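Local coordinates for protein 4-hydroxybenzoyl-CoA thioesterase (Bacillus halodurans, PDB 5WH9) that probably hydrolyses the thioester of aromatic acyl-coenzyme A substrates such as gentisyl-CoA, as a hotdog-fold thioesterase, at residues B[52-66]-B[100-112]. Numbering follows the deposited sequence.
Sequences KIGFPIVEATCQFKA and VIASGHEKRVWAN
Glu59 to Phe64 pair antiparallel with Ala102 to Lys107; the axes of strand segments 59-64 and 100-111 approach to 4.5 Å. Backbone hydrogen bonds set the register, among them Thr61 N to His105 O (3.1 Å) and Ser103 N to Gln63 O. At Lys107 the register slips by one: its O takes a bond from Val58 N at 2.7 Å and a weak one from Glu59 N, a classic beta bulge. Beyond it, Gly54 and Ala111 exchange a pair of bonds, and Gly54 O sits over a face of the Trp110 ring.

Among the polar side chains, Arg108 suits its buried place because its long arm spreads several N-H groups. Extended from CG to NE, it puts NH1 2.9 Å from Phe55 O, which lies in the guanidinium plane. NE forms a salt bridge to Glu106 OE2 (2.8 Å), and NH2 another with Asp31; these three partners hold the guanidinium in place, and the carboxylates probably offset its charge. Glu106 OE1 is hydrogen-bonded to Tyr23 OH of the second subunit.

Ile57 has a flexible apolar arm: with CG1 anti to the backbone N (chi1 -166°) and a bend at chi2, CD1 lies over one guanidinium face and against Glu106 CB. The compact Val58 and Val109 cross at about a right angle, CG1 to CG1 3.8 Å. Ile53 CG2 packs on Trp110 CE2.

Strand 57-64 joins its counterpart in the second subunit, continuing the sheet across the interface, as in hotdog-fold dimers, where a curved antiparallel sheet wraps a long central helix, here 25-40.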
loop_
_atom_site.group_PDB
_atom_site.type_symbol
_atom_site.label_atom_id
_atom_site.label_comp_id
_atom_site.label_asym_id
_atom_site.label_seq_id
_atom_site.Cartn_x
_atom_site.Cartn_y
_atom_site.Cartn_z
ATOM N N LYS B 52 -13.736 19.692 2.524
ATOM C CA LYS B 52 -12.548 19.858 3.349
ATOM C C LYS B 52 -12.800 19.726 4.830
ATOM O O LYS B 52 -12.257 20.478 5.630
ATOM C CB LYS B 52 -11.844 21.173 3.043
ATOM C CG LYS B 52 -10.616 21.401 3.895
ATOM C CD LYS B 52 -9.596 20.294 3.715
ATOM C CE LYS B 52 -8.230 20.719 4.225
ATOM N NZ LYS B 52 -8.233 21.068 5.677
ATOM N N ILE B 53 -13.647 18.758 5.165
ATOM C CA ILE B 53 -14.010 18.429 6.529
ATOM C C ILE B 53 -13.507 17.027 6.788
ATOM O O ILE B 53 -13.645 16.147 5.958
ATOM C CB ILE B 53 -15.518 18.498 6.745
ATOM C CG1 ILE B 53 -16.023 19.890 6.420
ATOM C CG2 ILE B 53 -15.860 18.158 8.181
ATOM C CD1 ILE B 53 -17.509 20.037 6.613
ATOM N N GLY B 54 -12.893 16.816 7.931
ATOM C CA GLY B 54 -12.341 15.507 8.227
ATOM C C GLY B 54 -12.478 15.084 9.678
ATOM O O GLY B 54 -13.058 15.805 10.500
ATOM N N PHE B 55 -11.950 13.902 9.985
ATOM C CA PHE B 55 -12.016 13.333 11.329
ATOM C C PHE B 55 -10.694 12.632 11.565
ATOM O O PHE B 55 -10.638 11.413 11.705
ATOM C CB PHE B 55 -13.192 12.352 11.453
ATOM C CG PHE B 55 -13.520 11.659 10.167
ATOM C CD1 PHE B 55 -14.302 12.284 9.215
ATOM C CD2 PHE B 55 -12.997 10.410 9.880
ATOM C CE1 PHE B 55 -14.582 11.663 8.004
ATOM C CE2 PHE B 55 -13.276 9.782 8.673
ATOM C CZ PHE B 55 -14.071 10.413 7.738
ATOM N N PRO B 56 -9.613 13.418 11.601
ATOM C CA PRO B 56 -8.227 12.939 11.676
ATOM C C PRO B 56 -7.978 12.082 12.907
ATOM O O PRO B 56 -8.558 12.320 13.960
ATOM C CB PRO B 56 -7.425 14.234 11.783
ATOM C CG PRO B 56 -8.302 15.256 11.153
ATOM C CD PRO B 56 -9.679 14.885 11.579
ATOM N N ILE B 57 -7.089 11.110 12.770
ATOM C CA ILE B 57 -6.745 10.235 13.868
ATOM C C ILE B 57 -5.807 10.983 14.815
ATOM O O ILE B 57 -4.930 11.729 14.367
ATOM C CB ILE B 57 -6.038 8.989 13.324
ATOM C CG1 ILE B 57 -5.960 7.898 14.380
ATOM C CG2 ILE B 57 -4.638 9.345 12.795
ATOM C CD1 ILE B 57 -7.233 7.134 14.499
ATOM N N VAL B 58 -5.984 10.808 16.121
ATOM C CA VAL B 58 -4.976 11.306 17.067
ATOM C C VAL B 58 -4.201 10.159 17.706
ATOM O O VAL B 58 -3.058 10.332 18.146
ATOM C CB VAL B 58 -5.570 12.192 18.166
ATOM C CG1 VAL B 58 -5.889 13.559 17.625
ATOM C CG2 VAL B 58 -6.807 11.585 18.697
ATOM N N GLU B 59 -4.828 8.986 17.739
ATOM C CA GLU B 59 -4.228 7.812 18.346
ATOM C C GLU B 59 -4.905 6.534 17.838
ATOM O O GLU B 59 -6.101 6.519 17.609
ATOM C CB GLU B 59 -4.339 7.918 19.870
ATOM C CG GLU B 59 -3.671 6.794 20.643
ATOM C CD GLU B 59 -3.510 7.132 22.117
ATOM O OE1 GLU B 59 -4.246 8.022 22.616
ATOM O OE2 GLU B 59 -2.630 6.522 22.773
ATOM N N ALA B 60 -4.137 5.465 17.653
ATOM C CA ALA B 60 -4.724 4.205 17.208
ATOM C C ALA B 60 -3.976 2.987 17.737
ATOM O O ALA B 60 -2.748 2.968 17.776
ATOM C CB ALA B 60 -4.833 4.162 15.684
ATOM N N THR B 61 -4.733 1.967 18.131
ATOM C CA THR B 61 -4.187 0.796 18.794
ATOM C C THR B 61 -4.836 -0.464 18.249
ATOM O O THR B 61 -6.033 -0.500 18.007
ATOM C CB THR B 61 -4.464 0.840 20.297
ATOM O OG1 THR B 61 -4.236 2.164 20.792
ATOM C CG2 THR B 61 -3.558 -0.134 21.036
ATOM N N CYS B 62 -4.053 -1.509 18.061
ATOM C CA CYS B 62 -4.624 -2.761 17.633
ATOM C C CYS B 62 -3.907 -3.924 18.304
ATOM O O CYS B 62 -2.693 -3.889 18.574
ATOM C CB CYS B 62 -4.620 -2.904 16.097
ATOM S SG CYS B 62 -5.908 -4.095 15.451
ATOM N N GLN B 63 -4.689 -4.952 18.583
ATOM C CA GLN B 63 -4.228 -6.083 19.337
ATOM C C GLN B 63 -4.571 -7.315 18.509
ATOM O O GLN B 63 -5.738 -7.599 18.266
ATOM C CB GLN B 63 -4.951 -6.088 20.680
ATOM C CG GLN B 63 -4.394 -7.034 21.713
ATOM C CD GLN B 63 -5.142 -6.929 23.032
ATOM O OE1 GLN B 63 -6.113 -7.657 23.275
ATOM N NE2 GLN B 63 -4.702 -6.011 23.889
ATOM N N PHE B 64 -3.546 -8.037 18.078
ATOM C CA PHE B 64 -3.707 -9.134 17.135
ATOM C C PHE B 64 -3.714 -10.479 17.861
ATOM O O PHE B 64 -2.738 -10.830 18.519
ATOM C CB PHE B 64 -2.573 -9.078 16.100
ATOM C CG PHE B 64 -2.337 -7.698 15.549
ATOM C CD1 PHE B 64 -1.456 -6.828 16.174
ATOM C CD2 PHE B 64 -3.032 -7.253 14.435
ATOM C CE1 PHE B 64 -1.251 -5.546 15.693
ATOM C CE2 PHE B 64 -2.831 -5.973 13.946
ATOM C CZ PHE B 64 -1.927 -5.117 14.584
ATOM N N LYS B 65 -4.810 -11.226 17.739
ATOM C CA LYS B 65 -4.964 -12.488 18.463
ATOM C C LYS B 65 -4.599 -13.676 17.592
ATOM O O LYS B 65 -3.832 -14.541 18.000
ATOM C CB LYS B 65 -6.392 -12.660 18.993
ATOM C CG LYS B 65 -6.905 -11.459 19.781
ATOM C CD LYS B 65 -5.853 -10.923 20.764
ATOM C CE LYS B 65 -5.661 -11.867 21.950
ATOM N NZ LYS B 65 -5.149 -11.166 23.166
ATOM N N ALA B 66 -5.177 -13.702 16.390
ATOM C CA ALA B 66 -4.967 -14.774 15.417
ATOM C C ALA B 66 -4.716 -14.228 14.007
ATOM O O ALA B 66 -5.189 -13.143 13.659
ATOM C CB ALA B 66 -6.151 -15.729 15.416
ATOM N N VAL B 100 -13.543 -13.186 17.315
ATOM C CA VAL B 100 -12.696 -11.989 17.331
ATOM C C VAL B 100 -11.197 -12.334 17.238
ATOM O O VAL B 100 -10.612 -12.907 18.162
ATOM C CB VAL B 100 -12.942 -11.104 18.581
ATOM C CG1 VAL B 100 -12.057 -9.873 18.520
ATOM C CG2 VAL B 100 -14.412 -10.684 18.678
ATOM N N ILE B 101 -10.579 -11.977 16.122
ATOM C CA ILE B 101 -9.173 -12.300 15.905
ATOM C C ILE B 101 -8.247 -11.083 16.001
ATOM O O ILE B 101 -7.038 -11.194 15.811
ATOM C CB ILE B 101 -8.974 -12.993 14.543
ATOM C CG1 ILE B 101 -9.422 -12.065 13.404
ATOM C CG2 ILE B 101 -9.733 -14.311 14.510
ATOM C CD1 ILE B 101 -8.390 -10.913 13.117
ATOM N N ALA B 102 -8.820 -9.925 16.293
ATOM C CA ALA B 102 -8.052 -8.712 16.527
ATOM C C ALA B 102 -9.036 -7.661 16.989
ATOM O O ALA B 102 -10.203 -7.704 16.604
ATOM C CB ALA B 102 -7.344 -8.253 15.234
ATOM N N SER B 103 -8.582 -6.721 17.810
ATOM C CA SER B 103 -9.443 -5.614 18.218
ATOM C C SER B 103 -8.639 -4.366 18.547
ATOM O O SER B 103 -7.597 -4.430 19.188
ATOM C CB SER B 103 -10.336 -6.012 19.396
ATOM O OG SER B 103 -9.568 -6.511 20.477
ATOM N N GLY B 104 -9.126 -3.223 18.089
ATOM C CA GLY B 104 -8.457 -1.989 18.392
ATOM C C GLY B 104 -9.393 -0.828 18.546
ATOM O O GLY B 104 -10.613 -0.982 18.632
ATOM N N HIS B 105 -8.818 0.361 18.583
ATOM C CA HIS B 105 -9.636 1.556 18.572
ATOM C C HIS B 105 -8.893 2.666 17.869
ATOM O O HIS B 105 -7.685 2.579 17.637
ATOM C CB HIS B 105 -10.037 1.979 19.997
ATOM C CG HIS B 105 -8.885 2.376 20.862
ATOM N ND1 HIS B 105 -8.380 3.660 20.890
ATOM C CD2 HIS B 105 -8.135 1.656 21.731
ATOM C CE1 HIS B 105 -7.365 3.713 21.735
ATOM N NE2 HIS B 105 -7.199 2.511 22.261
ATOM N N GLU B 106 -9.633 3.699 17.515
ATOM C CA GLU B 106 -9.078 4.914 16.973
ATOM C C GLU B 106 -9.604 6.054 17.848
ATOM O O GLU B 106 -10.803 6.134 18.111
ATOM C CB GLU B 106 -9.573 5.106 15.534
ATOM C CG GLU B 106 -9.170 4.008 14.549
ATOM C CD GLU B 106 -9.730 4.228 13.150
ATOM O OE1 GLU B 106 -8.996 3.974 12.174
ATOM O OE2 GLU B 106 -10.912 4.629 13.016
ATOM N N LYS B 107 -8.718 6.916 18.325
ATOM C CA LYS B 107 -9.154 8.206 18.836
ATOM C C LYS B 107 -9.131 9.202 17.690
ATOM O O LYS B 107 -8.108 9.364 17.022
ATOM C CB LYS B 107 -8.236 8.700 19.945
ATOM C CG LYS B 107 -8.727 9.993 20.595
ATOM C CD LYS B 107 -8.162 10.180 22.009
ATOM C CE LYS B 107 -8.609 11.521 22.577
ATOM N NZ LYS B 107 -8.245 11.713 24.021
ATOM N N ARG B 108 -10.256 9.860 17.444
ATOM C CA ARG B 108 -10.325 10.833 16.360
ATOM C C ARG B 108 -10.908 12.169 16.815
ATOM O O ARG B 108 -11.676 12.246 17.778
ATOM C CB ARG B 108 -11.130 10.283 15.177
ATOM C CG ARG B 108 -10.594 9.000 14.552
ATOM C CD ARG B 108 -11.489 8.577 13.392
ATOM N NE ARG B 108 -11.016 7.403 12.663
ATOM C CZ ARG B 108 -10.323 7.455 11.526
ATOM N NH1 ARG B 108 -10.009 8.627 10.992
ATOM N NH2 ARG B 108 -9.943 6.333 10.922
ATOM N N VAL B 109 -10.541 13.225 16.105
ATOM C CA VAL B 109 -11.068 14.545 16.389
ATOM C C VAL B 109 -11.802 15.023 15.155
ATOM O O VAL B 109 -11.865 14.299 14.167
ATOM C CB VAL B 109 -9.948 15.539 16.767
ATOM C CG1 VAL B 109 -9.286 15.101 18.065
ATOM C CG2 VAL B 109 -8.928 15.657 15.651
ATOM N N TRP B 110 -12.366 16.224 15.207
ATOM C CA TRP B 110 -13.021 16.795 14.043
ATOM C C TRP B 110 -12.238 18.014 13.598
ATOM O O TRP B 110 -11.874 18.847 14.429
ATOM C CB TRP B 110 -14.455 17.186 14.380
ATOM C CG TRP B 110 -15.367 17.164 13.192
ATOM C CD1 TRP B 110 -15.653 18.205 12.357
ATOM C CD2 TRP B 110 -16.109 16.039 12.700
ATOM N NE1 TRP B 110 -16.531 17.803 11.384
ATOM C CE2 TRP B 110 -16.824 16.477 11.569
ATOM C CE3 TRP B 110 -16.241 14.703 13.112
ATOM C CZ2 TRP B 110 -17.663 15.629 10.840
ATOM C CZ3 TRP B 110 -17.071 13.858 12.387
ATOM C CH2 TRP B 110 -17.772 14.324 11.265
ATOM N N ALA B 111 -11.967 18.116 12.298
ATOM C CA ALA B 111 -11.186 19.232 11.771
ATOM C C ALA B 111 -11.757 19.799 10.473
ATOM O O ALA B 111 -12.599 19.164 9.816
ATOM C CB ALA B 111 -9.727 18.826 11.574
ATOM N N ASN B 112 -11.279 20.988 10.106
ATOM C CA ASN B 112 -11.732 21.665 8.895
ATOM C C ASN B 112 -10.585 22.197 8.036
ATOM O O ASN B 112 -9.410 22.005 8.361
ATOM C CB ASN B 112 -12.703 22.793 9.247
ATOM C CG ASN B 112 -13.469 23.294 8.042
ATOM O OD1 ASN B 112 -13.132 24.328 7.466
ATOM N ND2 ASN B 112 -14.504 22.555 7.644
#